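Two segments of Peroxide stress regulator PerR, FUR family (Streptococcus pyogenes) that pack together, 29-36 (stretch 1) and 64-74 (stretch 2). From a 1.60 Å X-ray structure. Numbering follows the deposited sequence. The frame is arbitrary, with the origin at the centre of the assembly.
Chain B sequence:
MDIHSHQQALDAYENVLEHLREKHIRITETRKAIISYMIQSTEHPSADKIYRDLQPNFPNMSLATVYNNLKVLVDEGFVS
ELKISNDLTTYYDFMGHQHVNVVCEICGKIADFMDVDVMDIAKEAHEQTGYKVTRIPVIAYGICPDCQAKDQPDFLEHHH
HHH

Stretch 1 (29-36) ETRKAIIS
Stretch 2 (64-74) ATVYNNLKVLV

Both stretches are helical throughout. Residues 29-36 form a helix that continues later in the chain, and residues 64-74 lie within a helix that extends beyond them in both directions. Phi and psi stay near -63° and -42° in both. The i to i+4 backbone bonds are regular, from Ile34 N to Thr30 O at 3.0 Å, for example, and from Leu73 N to Asn69 O at 3.1 Å. The bond from Val72 N to Asn68 O, at 3.3 Å, is weak.

The helix axes approach to 10.3 Å. Their N-to-C directions make an angle of 68°, with a signed crossing angle of -68°. Three CA pairs set the register: Thr30 CA to Thr65 CA at 8.5 Å, Arg31 CA to Asn69 CA at 6.4 Å, and Ile35 CA to Leu73 CA at 8.2 Å. The contact buries 435 Å², both sides summed. Arg31 and Ile34 have the largest covered areas, 80 Å² each, and Asn69 follows with 75 Å².

Asn69 is buried and points toward the first helix. Its chi1 is -81° (m) and its chi2 is -90°. The amide is held at both ends. Asn69 ND2 donates back to Thr65 O, one turn earlier in its own helix, at 2.8 Å and a nearly straight 170°. Asn69 OD1 accepts from across the contact. Arg31 NE donates to Asn69 OD1 at 2.9 Å, with an N-H...acceptor angle of 135°. Arg31 NH2 lies 3.5 Å from the same Asn69 OD1.

The CA-to-CB bond of Arg31 points sideways relative to the second helix, but the end of the side chain comes nearer to it. Chi1 is 179° (t), chi2 is 149°, between wells, chi3 is -72° (m) and chi4 is 153°. Val72, a t rotamer pointing toward the first helix, lies over one face of the guanidinium, with Val72 CG2 3.6 Å from Arg31 NH2. The charged group thus has an apolar neighbour on that face while NE is paired with the amide. Arg31 NH1 is hydrogen-bonded elsewhere in the structure.

Ile34 is buried and points toward the second helix, with chi1 -68° (m) and chi2 172° (t). Its extended CG1 branch carries the terminal methyl to the helix surface. Ile34 CD1 lies 3.6 Å from Asn69 CB and 4.3 Å from Val66 CA. The methyl therefore packs on the aliphatic base of Asn69 and on the backbone at Val66.

Smaller contacts extend the packing. Thr30 (m) and Thr65 (m) point toward each other's helices and meet through their methyls, with Thr30 CG2 3.7 Å from Thr65 CG2. Thr30 CG2 is also 4.1 Å from Asn69 ND2. Farther along both helices, Ile35 (chi1 m, chi2 t) meets Leu73 (chi1 m, chi2 t), with Ile35 CG1 4.0 Å from Leu73 CD1.

Lys32 points away from the contact. Lys32 NZ instead forms a salt bridge with Glu29 OE2 at 2.6 Å.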

# COMPACT_ATOMS: atom_id res chain seq x y z
N GLU B 29 -19.64 -6.88 -21.74
CA GLU B 29 -19.88 -5.64 -21.01
C GLU B 29 -20.39 -5.94 -19.60
O GLU B 29 -20.08 -5.22 -18.65
CB GLU B 29 -20.87 -4.75 -21.77
CG GLU B 29 -20.35 -4.26 -23.11
CD GLU B 29 -19.09 -3.42 -22.96
OE1 GLU B 29 -19.07 -2.53 -22.09
OE2 GLU B 29 -18.12 -3.66 -23.72
N THR B 30 -21.17 -7.01 -19.48
CA THR B 30 -21.69 -7.44 -18.19
C THR B 30 -20.55 -7.91 -17.29
O THR B 30 -20.52 -7.61 -16.09
CB THR B 30 -22.73 -8.57 -18.35
OG1 THR B 30 -23.92 -8.04 -18.95
CG2 THR B 30 -23.08 -9.18 -17.01
N ARG B 31 -19.61 -8.64 -17.88
CA ARG B 31 -18.45 -9.13 -17.14
C ARG B 31 -17.60 -7.97 -16.62
O ARG B 31 -17.13 -8.00 -15.48
CB ARG B 31 -17.61 -10.06 -18.01
CG ARG B 31 -16.36 -10.60 -17.34
CD ARG B 31 -16.03 -11.99 -17.87
NE ARG B 31 -16.97 -12.99 -17.39
CZ ARG B 31 -17.26 -14.11 -18.04
NH1 ARG B 31 -16.69 -14.37 -19.21
NH2 ARG B 31 -18.13 -14.97 -17.53
N LYS B 32 -17.43 -6.95 -17.45
CA LYS B 32 -16.69 -5.76 -17.05
C LYS B 32 -17.40 -5.03 -15.91
O LYS B 32 -16.76 -4.54 -14.98
CB LYS B 32 -16.50 -4.82 -18.24
CG LYS B 32 -15.47 -5.32 -19.24
CD LYS B 32 -15.16 -4.27 -20.29
CE LYS B 32 -16.02 -4.43 -21.53
NZ LYS B 32 -15.80 -3.33 -22.51
N ALA B 33 -18.72 -4.96 -16.00
CA ALA B 33 -19.52 -4.30 -14.97
C ALA B 33 -19.42 -4.99 -13.62
O ALA B 33 -19.32 -4.34 -12.58
CB ALA B 33 -20.97 -4.21 -15.41
N ILE B 34 -19.44 -6.32 -13.64
CA ILE B 34 -19.38 -7.09 -12.40
C ILE B 34 -18.00 -7.01 -11.76
O ILE B 34 -17.88 -6.88 -10.54
CB ILE B 34 -19.82 -8.56 -12.64
CG1 ILE B 34 -21.31 -8.60 -12.99
CG2 ILE B 34 -19.53 -9.41 -11.42
CD1 ILE B 34 -21.81 -9.96 -13.42
N ILE B 35 -16.95 -7.06 -12.58
CA ILE B 35 -15.59 -6.89 -12.09
C ILE B 35 -15.42 -5.54 -11.40
O ILE B 35 -14.94 -5.47 -10.27
CB ILE B 35 -14.55 -7.02 -13.22
CG1 ILE B 35 -14.55 -8.45 -13.77
CG2 ILE B 35 -13.16 -6.65 -12.72
CD1 ILE B 35 -13.86 -8.59 -15.11
N SER B 36 -15.83 -4.48 -12.09
CA SER B 36 -15.72 -3.12 -11.55
C SER B 36 -16.54 -2.98 -10.28
O SER B 36 -16.09 -2.37 -9.31
CB SER B 36 -16.18 -2.09 -12.58
OG SER B 36 -15.32 -2.06 -13.70
N ALA B 64 -28.59 -15.96 -12.72
CA ALA B 64 -27.73 -16.95 -13.36
C ALA B 64 -26.50 -16.30 -13.97
O ALA B 64 -25.40 -16.84 -13.90
CB ALA B 64 -28.51 -17.72 -14.41
N THR B 65 -26.69 -15.12 -14.55
CA THR B 65 -25.59 -14.36 -15.14
C THR B 65 -24.56 -14.01 -14.07
O THR B 65 -23.35 -14.15 -14.28
CB THR B 65 -26.09 -13.07 -15.81
OG1 THR B 65 -27.03 -13.41 -16.84
CG2 THR B 65 -24.93 -12.30 -16.41
N VAL B 66 -25.04 -13.55 -12.92
CA VAL B 66 -24.17 -13.21 -11.81
C VAL B 66 -23.39 -14.42 -11.30
O VAL B 66 -22.18 -14.35 -11.10
CB VAL B 66 -24.96 -12.55 -10.65
CG1 VAL B 66 -24.06 -12.28 -9.47
CG2 VAL B 66 -25.63 -11.26 -11.13
N TYR B 67 -24.09 -15.54 -11.12
CA TYR B 67 -23.44 -16.79 -10.71
C TYR B 67 -22.35 -17.20 -11.70
O TYR B 67 -21.25 -17.59 -11.31
CB TYR B 67 -24.48 -17.92 -10.61
CG TYR B 67 -25.23 -17.99 -9.30
CD1 TYR B 67 -24.58 -17.85 -8.09
CD2 TYR B 67 -26.60 -18.21 -9.29
CE1 TYR B 67 -25.27 -17.93 -6.89
CE2 TYR B 67 -27.30 -18.29 -8.09
CZ TYR B 67 -26.63 -18.14 -6.90
OH TYR B 67 -27.32 -18.22 -5.71
N ASN B 68 -22.67 -17.10 -12.99
CA ASN B 68 -21.73 -17.46 -14.05
C ASN B 68 -20.45 -16.63 -13.97
O ASN B 68 -19.35 -17.17 -14.08
CB ASN B 68 -22.37 -17.29 -15.43
CG ASN B 68 -23.42 -18.34 -15.73
OD1 ASN B 68 -23.47 -19.39 -15.08
ND2 ASN B 68 -24.27 -18.07 -16.71
N ASN B 69 -20.62 -15.33 -13.79
CA ASN B 69 -19.48 -14.42 -13.71
C ASN B 69 -18.65 -14.61 -12.44
O ASN B 69 -17.43 -14.57 -12.48
CB ASN B 69 -19.94 -12.97 -13.84
CG ASN B 69 -20.17 -12.56 -15.28
OD1 ASN B 69 -19.26 -12.07 -15.94
ND2 ASN B 69 -21.39 -12.75 -15.76
N LEU B 70 -19.34 -14.82 -11.32
CA LEU B 70 -18.67 -15.07 -10.05
C LEU B 70 -17.85 -16.36 -10.11
O LEU B 70 -16.76 -16.44 -9.54
CB LEU B 70 -19.68 -15.14 -8.90
CG LEU B 70 -20.37 -13.83 -8.53
CD1 LEU B 70 -21.44 -14.07 -7.48
CD2 LEU B 70 -19.36 -12.79 -8.05
N LYS B 71 -18.39 -17.37 -10.80
CA LYS B 71 -17.71 -18.65 -10.97
C LYS B 71 -16.37 -18.48 -11.66
O LYS B 71 -15.36 -19.06 -11.24
CB LYS B 71 -18.60 -19.61 -11.77
CG LYS B 71 -17.89 -20.86 -12.26
CD LYS B 71 -18.48 -22.11 -11.63
CE LYS B 71 -18.57 -23.24 -12.64
NZ LYS B 71 -17.26 -23.50 -13.30
N VAL B 72 -16.35 -17.67 -12.72
CA VAL B 72 -15.11 -17.38 -13.44
C VAL B 72 -14.12 -16.65 -12.54
O VAL B 72 -12.95 -17.03 -12.44
CB VAL B 72 -15.38 -16.53 -14.70
CG1 VAL B 72 -14.08 -16.00 -15.27
CG2 VAL B 72 -16.13 -17.36 -15.74
N LEU B 73 -14.59 -15.60 -11.86
CA LEU B 73 -13.72 -14.79 -11.00
C LEU B 73 -13.17 -15.57 -9.81
O LEU B 73 -12.01 -15.40 -9.43
CB LEU B 73 -14.46 -13.54 -10.53
CG LEU B 73 -14.83 -12.55 -11.65
CD1 LEU B 73 -15.43 -11.28 -11.07
CD2 LEU B 73 -13.62 -12.23 -12.52
N VAL B 74 -14.01 -16.42 -9.21
CA VAL B 74 -13.58 -17.23 -8.08
C VAL B 74 -12.53 -18.25 -8.51
O VAL B 74 -11.51 -18.42 -7.84
CB VAL B 74 -14.78 -17.95 -7.41
CG1 VAL B 74 -14.29 -19.09 -6.51
CG2 VAL B 74 -15.61 -16.96 -6.61